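Local structure of probable acrylyl-CoA reductase AcuI (Escherichia coli, 1O89) at residues A[22-26]-A[119-123]; A[58-64]-A[82-86]; A[168-174]-A[233-239]. The protein probably catalyses the NADPH-dependent reduction of acrylyl-CoA to propanoyl-CoA and forms a homodimer. All blocks are in the same frame, centred on the assembly; numbering follows the deposited sequence.

Contact 1: A[22-26]-A[119-123]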
ATOM      1  N   LEU A  22     -16.874  -9.849 -41.421  1.00 68.04           N
ATOM      2  CA  LEU A  22     -16.723  -8.652 -40.531  1.00 64.47           C
ATOM      3  C   LEU A  22     -15.536  -7.743 -40.907  1.00 63.42           C
ATOM      4  O   LEU A  22     -14.440  -8.220 -41.198  1.00 63.76           O
ATOM      5  CB  LEU A  22     -16.592  -9.086 -39.064  1.00 61.65           C
ATOM      6  CG  LEU A  22     -15.351  -9.925 -38.733  1.00 61.05           C
ATOM      7  CD1 LEU A  22     -14.424  -9.168 -37.827  1.00 57.54           C
ATOM      8  CD2 LEU A  22     -15.730 -11.271 -38.127  1.00 62.91           C
ATOM      9  N   GLN A  23     -15.768  -6.433 -40.896  1.00 62.65           N
ATOM     10  CA  GLN A  23     -14.715  -5.448 -41.093  1.00 61.69           C
ATOM     11  C   GLN A  23     -13.939  -5.260 -39.797  1.00 56.87           C
ATOM     12  O   GLN A  23     -14.500  -5.282 -38.713  1.00 53.52           O
ATOM     13  CB  GLN A  23     -15.297  -4.095 -41.522  1.00 63.34           C
ATOM     14  CG  GLN A  23     -16.049  -4.114 -42.831  1.00 69.96           C
ATOM     15  CD  GLN A  23     -15.158  -3.836 -44.040  1.00 75.58           C
ATOM     16  OE1 GLN A  23     -14.836  -2.675 -44.334  1.00 79.71           O
ATOM     17  NE2 GLN A  23     -14.773  -4.896 -44.749  1.00 77.33           N
ATOM     18  N   ALA A  24     -12.643  -5.026 -39.930  1.00 56.37           N
ATOM     19  CA  ALA A  24     -11.760  -4.903 -38.779  1.00 53.49           C
ATOM     20  C   ALA A  24     -10.481  -4.188 -39.173  1.00 54.55           C
ATOM     21  O   ALA A  24      -9.960  -4.410 -40.269  1.00 57.20           O
ATOM     22  CB  ALA A  24     -11.432  -6.273 -38.250  1.00 52.43           C
ATOM     23  N   LEU A  25      -9.985  -3.322 -38.295  1.00 53.03           N
ATOM     24  CA  LEU A  25      -8.625  -2.821 -38.416  1.00 54.50           C
ATOM     25  C   LEU A  25      -7.687  -3.906 -37.886  1.00 53.25           C
ATOM     26  O   LEU A  25      -7.722  -4.229 -36.707  1.00 50.54           O
ATOM     27  CB  LEU A  25      -8.429  -1.517 -37.646  1.00 54.27           C
ATOM     28  CG  LEU A  25      -7.061  -0.848 -37.884  1.00 57.68           C
ATOM     29  CD1 LEU A  25      -7.072  -0.056 -39.169  1.00 62.04           C
ATOM     30  CD2 LEU A  25      -6.664   0.042 -36.712  1.00 57.24           C
ATOM     31  N   LEU A  26      -6.881  -4.468 -38.785  1.00 55.23           N
ATOM     32  CA  LEU A  26      -5.940  -5.540 -38.480  1.00 55.79           C
ATOM     33  C   LEU A  26      -4.495  -5.023 -38.499  1.00 58.47           C
ATOM     34  O   LEU A  26      -4.063  -4.375 -39.447  1.00 60.40           O
ATOM     35  CB  LEU A  26      -6.100  -6.686 -39.494  1.00 57.31           C
ATOM     36  CG  LEU A  26      -5.513  -8.060 -39.131  1.00 57.58           C
ATOM     37  CD1 LEU A  26      -6.307  -8.704 -38.013  1.00 55.85           C
ATOM     38  CD2 LEU A  26      -5.464  -8.999 -40.344  1.00 59.82           C
ATOM     39  N   LEU A 119     -11.731  -2.891 -32.338  1.00 43.03           N
ATOM     40  CA  LEU A 119     -11.750  -2.165 -33.611  1.00 44.44           C
ATOM     41  C   LEU A 119     -12.157  -3.108 -34.739  1.00 44.81           C
ATOM     42  O   LEU A 119     -11.417  -3.376 -35.679  1.00 45.86           O
ATOM     43  CB  LEU A 119     -10.411  -1.450 -33.870  1.00 46.57           C
ATOM     44  CG  LEU A 119     -10.132  -0.102 -33.146  1.00 49.43           C
ATOM     45  CD1 LEU A 119     -11.369   0.635 -32.668  1.00 51.07           C
ATOM     46  CD2 LEU A 119      -9.290  -0.328 -31.963  1.00 50.68           C
ATOM     47  N   ALA A 120     -13.387  -3.587 -34.630  1.00 44.08           N
ATOM     48  CA  ALA A 120     -13.919  -4.614 -35.504  1.00 45.09           C
ATOM     49  C   ALA A 120     -15.430  -4.670 -35.307  1.00 45.30           C
ATOM     50  O   ALA A 120     -15.919  -4.287 -34.249  1.00 44.20           O
ATOM     51  CB  ALA A 120     -13.304  -5.949 -35.174  1.00 44.63           C
ATOM     52  N   GLU A 121     -16.158  -5.150 -36.311  1.00 47.12           N
ATOM     53  CA  GLU A 121     -17.618  -5.250 -36.216  1.00 48.92           C
ATOM     54  C   GLU A 121     -18.042  -6.342 -35.243  1.00 48.30           C
ATOM     55  O   GLU A 121     -19.162  -6.321 -34.737  1.00 49.25           O
ATOM     56  CB  GLU A 121     -18.245  -5.518 -37.582  1.00 52.13           C
ATOM     57  CG  GLU A 121     -18.087  -4.347 -38.536  1.00 55.73           C
ATOM     58  CD  GLU A 121     -18.653  -4.607 -39.916  1.00 61.40           C
ATOM     59  OE1 GLU A 121     -18.777  -5.784 -40.327  1.00 63.57           O
ATOM     60  OE2 GLU A 121     -18.965  -3.617 -40.595  1.00 66.58           O
ATOM     61  N   GLN A 122     -17.155  -7.297 -34.995  1.00 47.36           N
ATOM     62  CA  GLN A 122     -17.440  -8.351 -34.038  1.00 47.66           C
ATOM     63  C   GLN A 122     -16.233  -8.656 -33.180  1.00 46.14           C
ATOM     64  O   GLN A 122     -15.102  -8.591 -33.658  1.00 45.82           O
ATOM     65  CB  GLN A 122     -17.861  -9.625 -34.760  1.00 50.65           C
ATOM     66  CG  GLN A 122     -18.984  -9.461 -35.786  1.00 53.23           C
ATOM     67  CD  GLN A 122     -19.416 -10.795 -36.337  1.00 57.63           C
ATOM     68  OE1 GLN A 122     -19.280 -11.805 -35.660  1.00 57.99           O
ATOM     69  NE2 GLN A 122     -19.935 -10.809 -37.571  1.00 61.40           N
ATOM     70  N   ALA A 123     -16.487  -8.987 -31.919  1.00 46.12           N
ATOM     71  CA  ALA A 123     -15.473  -9.486 -31.001  1.00 45.61           C
ATOM     72  C   ALA A 123     -16.005 -10.737 -30.299  1.00 48.27           C
ATOM     73  O   ALA A 123     -17.179 -10.804 -29.960  1.00 49.71           O
ATOM     74  CB  ALA A 123     -15.132  -8.430 -29.993  1.00 44.31           C
TER

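Contact 2: A[58-64]-A[82-86]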
ATOM      1  N   SER A  58     -16.101   1.662 -30.166  1.00 47.39           N
ATOM      2  CA  SER A  58     -14.836   1.388 -29.482  1.00 46.98           C
ATOM      3  C   SER A  58     -14.143   2.750 -29.285  1.00 49.15           C
ATOM      4  O   SER A  58     -14.825   3.790 -29.258  1.00 50.39           O
ATOM      5  CB  SER A  58     -13.991   0.408 -30.304  1.00 46.76           C
ATOM      6  OG  SER A  58     -12.815  -0.031 -29.616  1.00 45.94           O
ATOM      7  N   SER A  59     -12.812   2.736 -29.173  1.00 50.28           N
ATOM      8  CA  SER A  59     -11.983   3.909 -28.855  1.00 52.93           C
ATOM      9  C   SER A  59     -10.563   3.751 -29.370  1.00 53.26           C
ATOM     10  O   SER A  59     -10.115   2.646 -29.681  1.00 52.35           O
ATOM     11  CB  SER A  59     -11.776   4.077 -27.332  1.00 53.36           C
ATOM     12  OG  SER A  59     -12.919   3.721 -26.597  1.00 56.29           O
ATOM     13  N   LEU A  60      -9.847   4.871 -29.369  1.00 55.00           N
ATOM     14  CA  LEU A  60      -8.408   4.875 -29.499  1.00 56.53           C
ATOM     15  C   LEU A  60      -7.806   5.357 -28.183  1.00 58.09           C
ATOM     16  O   LEU A  60      -7.482   6.533 -28.042  1.00 60.25           O
ATOM     17  CB  LEU A  60      -7.968   5.794 -30.640  1.00 59.33           C
ATOM     18  CG  LEU A  60      -8.163   5.361 -32.094  1.00 58.78           C
ATOM     19  CD1 LEU A  60      -7.149   6.070 -32.970  1.00 62.26           C
ATOM     20  CD2 LEU A  60      -8.066   3.838 -32.298  1.00 56.36           C
ATOM     21  N   ASN A  61      -7.653   4.450 -27.215  1.00 56.93           N
ATOM     22  CA  ASN A  61      -6.815   4.740 -26.025  1.00 59.37           C
ATOM     23  C   ASN A  61      -5.364   4.899 -26.428  1.00 62.49           C
ATOM     24  O   ASN A  61      -4.992   4.575 -27.556  1.00 62.57           O
ATOM     25  CB  ASN A  61      -6.917   3.640 -24.970  1.00 57.83           C
ATOM     26  CG  ASN A  61      -8.162   3.768 -24.122  1.00 56.16           C
ATOM     27  OD1 ASN A  61      -8.196   4.575 -23.192  1.00 58.45           O
ATOM     28  ND2 ASN A  61      -9.186   2.975 -24.431  1.00 49.05           N
ATOM     29  N   TYR A  62      -4.542   5.406 -25.516  1.00 65.97           N
ATOM     30  CA  TYR A  62      -3.130   5.598 -25.820  1.00 70.02           C
ATOM     31  C   TYR A  62      -2.480   4.258 -26.187  1.00 69.07           C
ATOM     32  O   TYR A  62      -1.682   4.191 -27.119  1.00 70.65           O
ATOM     33  CB  TYR A  62      -2.395   6.284 -24.652  1.00 74.54           C
ATOM     34  CG  TYR A  62      -1.017   6.793 -25.005  1.00 80.11           C
ATOM     35  CD1 TYR A  62      -0.827   7.680 -26.066  1.00 83.05           C
ATOM     36  CD2 TYR A  62       0.103   6.398 -24.274  1.00 85.35           C
ATOM     37  CE1 TYR A  62       0.443   8.164 -26.394  1.00 88.71           C
ATOM     38  CE2 TYR A  62       1.388   6.877 -24.596  1.00 91.01           C
ATOM     39  CZ  TYR A  62       1.541   7.757 -25.660  1.00 92.74           C
ATOM     40  OH  TYR A  62       2.785   8.227 -25.995  1.00 99.19           O
ATOM     41  N   LYS A  63      -2.846   3.194 -25.472  1.00 66.95           N
ATOM     42  CA  LYS A  63      -2.336   1.843 -25.768  1.00 66.68           C
ATOM     43  C   LYS A  63      -2.608   1.446 -27.225  1.00 64.30           C
ATOM     44  O   LYS A  63      -1.723   0.910 -27.896  1.00 65.63           O
ATOM     45  CB  LYS A  63      -2.962   0.795 -24.828  1.00 64.76           C
ATOM     46  CG  LYS A  63      -2.500   0.881 -23.363  1.00 69.21           C
ATOM     47  CD  LYS A  63      -2.225  -0.510 -22.735  1.00 71.49           C
ATOM     48  CE  LYS A  63      -3.486  -1.121 -22.078  1.00 69.13           C
ATOM     49  NZ  LYS A  63      -3.190  -2.337 -21.231  1.00 70.17           N
ATOM     50  N   ASP A  64      -3.836   1.719 -27.692  1.00 60.85           N
ATOM     51  CA  ASP A  64      -4.262   1.429 -29.068  1.00 59.08           C
ATOM     52  C   ASP A  64      -3.520   2.268 -30.103  1.00 62.11           C
ATOM     53  O   ASP A  64      -3.276   1.806 -31.221  1.00 62.16           O
ATOM     54  CB  ASP A  64      -5.767   1.680 -29.251  1.00 55.89           C
ATOM     55  CG  ASP A  64      -6.618   0.915 -28.268  1.00 53.98           C
ATOM     56  OD1 ASP A  64      -6.441  -0.311 -28.170  1.00 56.14           O
ATOM     57  OD2 ASP A  64      -7.509   1.440 -27.563  1.00 53.99           O
ATOM     58  N   PRO A  82      -6.739  -4.340 -32.544  1.00 46.12           N
ATOM     59  CA  PRO A  82      -6.602  -3.526 -31.338  1.00 46.21           C
ATOM     60  C   PRO A  82      -7.959  -3.050 -30.814  1.00 44.65           C
ATOM     61  O   PRO A  82      -9.009  -3.425 -31.336  1.00 43.12           O
ATOM     62  CB  PRO A  82      -5.751  -2.353 -31.806  1.00 48.38           C
ATOM     63  CG  PRO A  82      -6.076  -2.205 -33.253  1.00 49.20           C
ATOM     64  CD  PRO A  82      -6.461  -3.565 -33.761  1.00 47.78           C
ATOM     65  N   GLY A  83      -7.925  -2.234 -29.774  1.00 45.91           N
ATOM     66  CA  GLY A  83      -9.129  -1.726 -29.112  1.00 44.69           C
ATOM     67  C   GLY A  83      -9.314  -2.412 -27.773  1.00 44.59           C
ATOM     68  O   GLY A  83      -9.962  -3.453 -27.702  1.00 43.85           O
ATOM     69  N   ILE A  84      -8.741  -1.840 -26.714  1.00 46.24           N
ATOM     70  CA  ILE A  84      -8.875  -2.430 -25.387  1.00 46.96           C
ATOM     71  C   ILE A  84     -10.254  -2.250 -24.792  1.00 45.99           C
ATOM     72  O   ILE A  84     -10.598  -2.949 -23.847  1.00 47.02           O
ATOM     73  CB  ILE A  84      -7.788  -1.912 -24.392  1.00 49.93           C
ATOM     74  CG1 ILE A  84      -7.912  -0.401 -24.136  1.00 49.82           C
ATOM     75  CG2 ILE A  84      -6.392  -2.272 -24.904  1.00 52.20           C
ATOM     76  CD1 ILE A  84      -6.896   0.126 -23.118  1.00 52.34           C
ATOM     77  N   ASP A  85     -11.027  -1.308 -25.324  1.00 45.49           N
ATOM     78  CA  ASP A  85     -12.409  -1.089 -24.892  1.00 45.05           C
ATOM     79  C   ASP A  85     -13.379  -1.312 -26.050  1.00 43.65           C
ATOM     80  O   ASP A  85     -13.086  -0.941 -27.183  1.00 43.49           O
ATOM     81  CB  ASP A  85     -12.626   0.366 -24.477  1.00 46.11           C
ATOM     82  CG  ASP A  85     -11.705   0.832 -23.387  1.00 47.52           C
ATOM     83  OD1 ASP A  85     -11.046   0.013 -22.692  1.00 48.05           O
ATOM     84  OD2 ASP A  85     -11.597   2.058 -23.159  1.00 47.42           O
ATOM     85  N   PHE A  86     -14.526  -1.915 -25.778  1.00 42.96           N
ATOM     86  CA  PHE A  86     -15.637  -1.844 -26.716  1.00 42.33           C
ATOM     87  C   PHE A  86     -16.979  -1.908 -26.009  1.00 42.62           C
ATOM     88  O   PHE A  86     -17.065  -2.308 -24.864  1.00 42.79           O
ATOM     89  CB  PHE A  86     -15.531  -2.918 -27.823  1.00 42.68           C
ATOM     90  CG  PHE A  86     -15.687  -4.346 -27.344  1.00 42.83           C
ATOM     91  CD1 PHE A  86     -16.928  -4.860 -27.027  1.00 43.65           C
ATOM     92  CD2 PHE A  86     -14.592  -5.179 -27.256  1.00 43.18           C
ATOM     93  CE1 PHE A  86     -17.063  -6.179 -26.606  1.00 45.20           C
ATOM     94  CE2 PHE A  86     -14.729  -6.499 -26.846  1.00 43.78           C
ATOM     95  CZ  PHE A  86     -15.964  -6.992 -26.524  1.00 44.64           C
TER
HETATM   96  O   HOH W   1     -10.035   1.054 -26.832  1.00 45.98           O

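Contact 3: A[168-174]-A[233-239]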
ATOM      1  N   ASP A 168     -10.329  15.171   5.583  1.00 61.90           N
ATOM      2  CA  ASP A 168      -8.976  14.771   5.975  1.00 60.61           C
ATOM      3  C   ASP A 168      -7.878  15.605   5.350  1.00 60.52           C
ATOM      4  O   ASP A 168      -6.771  15.685   5.903  1.00 60.47           O
ATOM      5  CB  ASP A 168      -8.745  13.301   5.635  1.00 58.00           C
ATOM      6  CG  ASP A 168      -9.547  12.387   6.511  1.00 58.08           C
ATOM      7  OD1 ASP A 168      -9.651  12.673   7.711  1.00 61.66           O
ATOM      8  OD2 ASP A 168     -10.107  11.364   6.099  1.00 57.84           O
ATOM      9  N   GLY A 169      -8.177  16.191   4.190  1.00 60.32           N
ATOM     10  CA  GLY A 169      -7.266  17.114   3.538  1.00 60.82           C
ATOM     11  C   GLY A 169      -7.265  17.053   2.023  1.00 59.10           C
ATOM     12  O   GLY A 169      -8.133  16.460   1.382  1.00 58.25           O
ATOM     13  N   GLU A 170      -6.244  17.666   1.452  1.00 59.28           N
ATOM     14  CA  GLU A 170      -6.140  17.818   0.014  1.00 58.89           C
ATOM     15  C   GLU A 170      -5.768  16.502  -0.662  1.00 55.60           C
ATOM     16  O   GLU A 170      -4.956  15.736  -0.152  1.00 54.04           O
ATOM     17  CB  GLU A 170      -5.105  18.897  -0.329  1.00 61.17           C
ATOM     18  CG  GLU A 170      -5.526  20.315   0.027  1.00 64.45           C
ATOM     19  CD  GLU A 170      -4.675  21.366  -0.671  1.00 67.43           C
ATOM     20  OE1 GLU A 170      -3.434  21.237  -0.639  1.00 68.27           O
ATOM     21  OE2 GLU A 170      -5.237  22.315  -1.254  1.00 69.74           O
ATOM     22  N   ILE A 171      -6.366  16.254  -1.820  1.00 54.57           N
ATOM     23  CA  ILE A 171      -6.006  15.114  -2.645  1.00 52.06           C
ATOM     24  C   ILE A 171      -5.238  15.596  -3.863  1.00 52.84           C
ATOM     25  O   ILE A 171      -5.750  16.404  -4.625  1.00 54.33           O
ATOM     26  CB  ILE A 171      -7.246  14.342  -3.103  1.00 50.42           C
ATOM     27  CG1 ILE A 171      -8.179  14.045  -1.931  1.00 50.19           C
ATOM     28  CG2 ILE A 171      -6.828  13.036  -3.805  1.00 48.93           C
ATOM     29  CD1 ILE A 171      -7.557  13.201  -0.820  1.00 49.60           C
ATOM     30  N   VAL A 172      -4.027  15.076  -4.050  1.00 51.99           N
ATOM     31  CA  VAL A 172      -3.241  15.377  -5.237  1.00 53.07           C
ATOM     32  C   VAL A 172      -3.427  14.315  -6.332  1.00 51.38           C
ATOM     33  O   VAL A 172      -3.327  13.120  -6.071  1.00 49.64           O
ATOM     34  CB  VAL A 172      -1.732  15.586  -4.901  1.00 53.94           C
ATOM     35  CG1 VAL A 172      -1.051  14.298  -4.421  1.00 52.24           C
ATOM     36  CG2 VAL A 172      -0.997  16.188  -6.088  1.00 56.09           C
ATOM     37  N   VAL A 173      -3.706  14.765  -7.553  1.00 52.28           N
ATOM     38  CA  VAL A 173      -3.779  13.891  -8.723  1.00 51.36           C
ATOM     39  C   VAL A 173      -2.628  14.220  -9.675  1.00 53.53           C
ATOM     40  O   VAL A 173      -2.500  15.358 -10.120  1.00 55.94           O
ATOM     41  CB  VAL A 173      -5.098  14.063  -9.465  1.00 51.13           C
ATOM     42  CG1 VAL A 173      -5.154  13.124 -10.670  1.00 50.94           C
ATOM     43  CG2 VAL A 173      -6.279  13.824  -8.521  1.00 50.17           C
ATOM     44  N   THR A 174      -1.781  13.241  -9.976  1.00 52.92           N
ATOM     45  CA  THR A 174      -0.691  13.464 -10.912  1.00 55.77           C
ATOM     46  C   THR A 174      -1.114  13.068 -12.341  1.00 56.36           C
ATOM     47  O   THR A 174      -2.137  12.394 -12.532  1.00 54.99           O
ATOM     48  CB  THR A 174       0.569  12.730 -10.454  1.00 55.56           C
ATOM     49  OG1 THR A 174       0.346  11.323 -10.483  1.00 53.77           O
ATOM     50  CG2 THR A 174       0.898  13.036  -8.976  1.00 54.62           C
ATOM     51  N   TRP A 233      -0.567  15.981   1.861  1.00 55.67           N
ATOM     52  CA  TRP A 233      -1.697  15.276   1.207  1.00 53.75           C
ATOM     53  C   TRP A 233      -2.405  14.243   2.085  1.00 52.38           C
ATOM     54  O   TRP A 233      -1.759  13.403   2.714  1.00 50.81           O
ATOM     55  CB  TRP A 233      -1.271  14.573  -0.091  1.00 52.41           C
ATOM     56  CG  TRP A 233      -0.342  15.328  -0.950  1.00 53.27           C
ATOM     57  CD1 TRP A 233       0.896  14.935  -1.351  1.00 52.48           C
ATOM     58  CD2 TRP A 233      -0.570  16.604  -1.533  1.00 56.96           C
ATOM     59  NE1 TRP A 233       1.472  15.904  -2.132  1.00 56.22           N
ATOM     60  CE2 TRP A 233       0.585  16.938  -2.275  1.00 59.08           C
ATOM     61  CE3 TRP A 233      -1.635  17.513  -1.504  1.00 59.07           C
ATOM     62  CZ2 TRP A 233       0.709  18.141  -2.970  1.00 61.31           C
ATOM     63  CZ3 TRP A 233      -1.512  18.709  -2.200  1.00 61.87           C
ATOM     64  CH2 TRP A 233      -0.347  19.012  -2.917  1.00 63.44           C
ATOM     65  N   ALA A 234      -3.740  14.291   2.094  1.00 52.70           N
ATOM     66  CA  ALA A 234      -4.552  13.267   2.765  1.00 51.35           C
ATOM     67  C   ALA A 234      -4.601  12.003   1.925  1.00 49.37           C
ATOM     68  O   ALA A 234      -4.626  10.878   2.452  1.00 48.69           O
ATOM     69  CB  ALA A 234      -5.954  13.782   3.006  1.00 52.37           C
ATOM     70  N   GLY A 235      -4.649  12.203   0.614  1.00 49.01           N
ATOM     71  CA  GLY A 235      -4.656  11.123  -0.344  1.00 47.14           C
ATOM     72  C   GLY A 235      -4.070  11.553  -1.677  1.00 47.67           C
ATOM     73  O   GLY A 235      -3.823  12.745  -1.913  1.00 48.88           O
ATOM     74  N   ALA A 236      -3.861  10.577  -2.559  1.00 46.05           N
ATOM     75  CA  ALA A 236      -3.272  10.848  -3.862  1.00 46.57           C
ATOM     76  C   ALA A 236      -3.659   9.790  -4.892  1.00 45.12           C
ATOM     77  O   ALA A 236      -3.837   8.614  -4.569  1.00 43.41           O
ATOM     78  CB  ALA A 236      -1.722  10.968  -3.753  1.00 47.58           C
ATOM     79  N   ILE A 237      -3.820  10.230  -6.129  1.00 45.39           N
ATOM     80  CA  ILE A 237      -4.054   9.333  -7.242  1.00 44.98           C
ATOM     81  C   ILE A 237      -2.923   9.604  -8.209  1.00 46.51           C
ATOM     82  O   ILE A 237      -2.866  10.683  -8.808  1.00 47.87           O
ATOM     83  CB  ILE A 237      -5.447   9.593  -7.889  1.00 44.80           C
ATOM     84  CG1 ILE A 237      -6.546   9.150  -6.932  1.00 44.40           C
ATOM     85  CG2 ILE A 237      -5.585   8.853  -9.214  1.00 45.23           C
ATOM     86  CD1 ILE A 237      -7.952   9.319  -7.426  1.00 44.50           C
ATOM     87  N   ASP A 238      -2.024   8.633  -8.372  1.00 46.34           N
ATOM     88  CA  ASP A 238      -0.851   8.834  -9.222  1.00 47.60           C
ATOM     89  C   ASP A 238      -0.914   8.032 -10.512  1.00 47.84           C
ATOM     90  O   ASP A 238      -1.194   6.841 -10.491  1.00 46.01           O
ATOM     91  CB  ASP A 238       0.408   8.464  -8.463  1.00 48.04           C
ATOM     92  CG  ASP A 238       1.621   8.512  -9.325  1.00 50.60           C
ATOM     93  OD1 ASP A 238       2.001   9.626  -9.769  1.00 51.94           O
ATOM     94  OD2 ASP A 238       2.233   7.471  -9.645  1.00 52.51           O
ATOM     95  N   THR A 239      -0.636   8.707 -11.630  1.00 49.99           N
ATOM     96  CA  THR A 239      -0.652   8.102 -12.957  1.00 50.75           C
ATOM     97  C   THR A 239       0.737   8.085 -13.581  1.00 53.31           C
ATOM     98  O   THR A 239       0.883   7.604 -14.686  1.00 54.64           O
ATOM     99  CB  THR A 239      -1.624   8.856 -13.897  1.00 51.56           C
ATOM    100  OG1 THR A 239      -1.206  10.220 -14.064  1.00 52.46           O
ATOM    101  CG2 THR A 239      -3.035   8.968 -13.293  1.00 49.61           C
TER

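Contact 1: A[22-26]-A[119-123]
Leu-22 lies against Glu-121 and Gln-122 at the start of a short antiparallel pairing. The pairing joins strand 23-28, near the N-terminus of the model, to the chain that leads into strand 122-125 of the GroES-like domain. Leu-22 CB packs 4.0 Å from Gln-122 NE2, which is hydrogen-bonded to Glu-43. Leu-22 CG sits between its backbone N and carbonyl carbon (chi1 63°), which carries CD1 toward the methyl of Ala-120.

Gln-23 is gripped by a single residue at both backbone polar atoms. Its N donates to Glu-121 OE1 at 3.1 Å in an almost straight bond (170° at the hydrogen). This donor stands above the carboxylate plane, not in it. The extended Glu-121 chain then runs alongside Gln-23, and Gln-23 CG comes 3.7 Å from Glu-121 OE2. Gln-23 O takes the N-H of Glu-121 at 2.9 Å.

Ala-24 forms the one beta bridge, with Ala-120. Small side chains let the backbones come close: Ala-24 CA is 3.9 Å from Ala-120 CA, and the two CB atoms are 3.6 Å apart. Ala-24 also bonds through its backbone to Gln-39, so this residue links strand 35-40 and segment 119-123 through strand 23-28.

At Leu-25 the side chain leans on Leu-119, CB to CB. The last bond is from Leu-25 N to Leu-119 O, at 3.0 Å.

Contact 2: A[58-64]-A[82-86]
Asp-64 reaches across to the backbone of Gly-83 and Ile-84. This ties segment 58-64, which runs from strand 51-59 into helix 62-69 and holds the NADP(+)-binding Tyr-62, to the start of strand 85-93 in the GroES-like domain. Asp-64 OD1 accepts two amides: Ile-84 N at 3.1 Å on the syn lone pair, and Gly-83 N at 2.9 Å from above the carboxylate plane. Asp-64 OD2 takes the N-H of Asn-61, the residue just before the helix, on its anti lone pair, which holds the carboxylate over the helix start.

A water bridges the segments. It donates to Asp-64 OD2 at 2.7 Å and accepts from Asn-61 ND2 and Asp-85 N. Asn-61 ND2 also donates to Asp-85 OD2 at 2.9 Å. This acceptor lies close to the amide plane, but the flat groups are turned 80° apart, and the donor comes from above the carboxylate plane. Thr-147 of helix 139-161 bonds Asp-85 OD1, so both carboxylate oxygens have partners.

Ile-84 CD1 lies 3.8 Å from Lys-63 CE, with the lysine's charge paired to Glu-113. Ser-58 turns its hydroxyl away from its own amide N (chi1 -173°), and OG donates to Asp-85 O at 2.6 Å, nearly in line with the carbonyl.

Contact 3: A[168-174]-A[233-239]
Trp-233 lays its indole against Val-172 where strands 170-173 and 233-238 run side by side in the parallel sheet of the Rossmann fold. These are the first and fourth strands of the 3-2-1-4-5-6 order, adjacent at its middle. Val-172 CG1 stands 3.5 Å from the centroid of the five-membered ring of Trp-233, almost on the ring normal: a CH-pi contact. Glu-170 CB meets the ring at its edge. Trp-233 NE1 bonds Gln-251, and the Glu-170 carboxylate pairs with Arg-215.

At Ala-234 the chain turns a corner. Its N donates to Glu-170 O, and its CB presses on the backbone of Gly-169, 3.5 Å from that residue's N. Gly-235 has no side chain, and Ile-171 CD1 comes over its backbone, 3.4 Å from Gly-235 N. Gly-235 O accepts the N-H of Val-172.

Ala-236 shares a face with Val-172, on the side of helix 242-250. Ala-236 CB and Val-172 CG1 are tight at 3.5 Å. Ile-237 points to the other face with Ile-171 and Val-173, toward helix 179-190. Its N bonds Val-172 O at 2.9 Å, and its O takes the N-H of Thr-174 at 3.0 Å.

At the end of the strand, Thr-174 OG1 lies between its own N and carbonyl carbon (chi1 65°), which brings it to Asp-238 OD1 and Thr-239 N. The very short bond to Asp-238 OD1 is doubtful in length. Past the strand, Thr-239, close to the NADP(+)-binding Val-180, grips Thr-174 twice. Thr-239 N donates to Thr-174 OG1 at 3.0 Å, while Thr-239 OG1 donates to Thr-174 O at 2.8 Å from above the carbonyl plane.

Contacts 1 and 2 belong together; contact 3 stands apart. The centres of contacts 1 and 2 are about 12 Å apart, and both reach the same mixed sheet, where strands 51-59 and 122-125 are neighbours. They touch directly: Leu-119 N probably bonds Pro-82 O, and Leu-119 packs on Gly-83 and Ser-58. Along the chain, contact 2 falls between the two segments of contact 1. Contact 3 follows later, in the six-stranded parallel sheet on the other side of the chain's centre. Its centre lies about 28 Å from that of contact 2 and about 39 Å from that of contact 1. Contact 2 holds the NADP(+)-binding Tyr-62 and contact 3 lies beside Val-180, consistent with a cofactor site between the two domains.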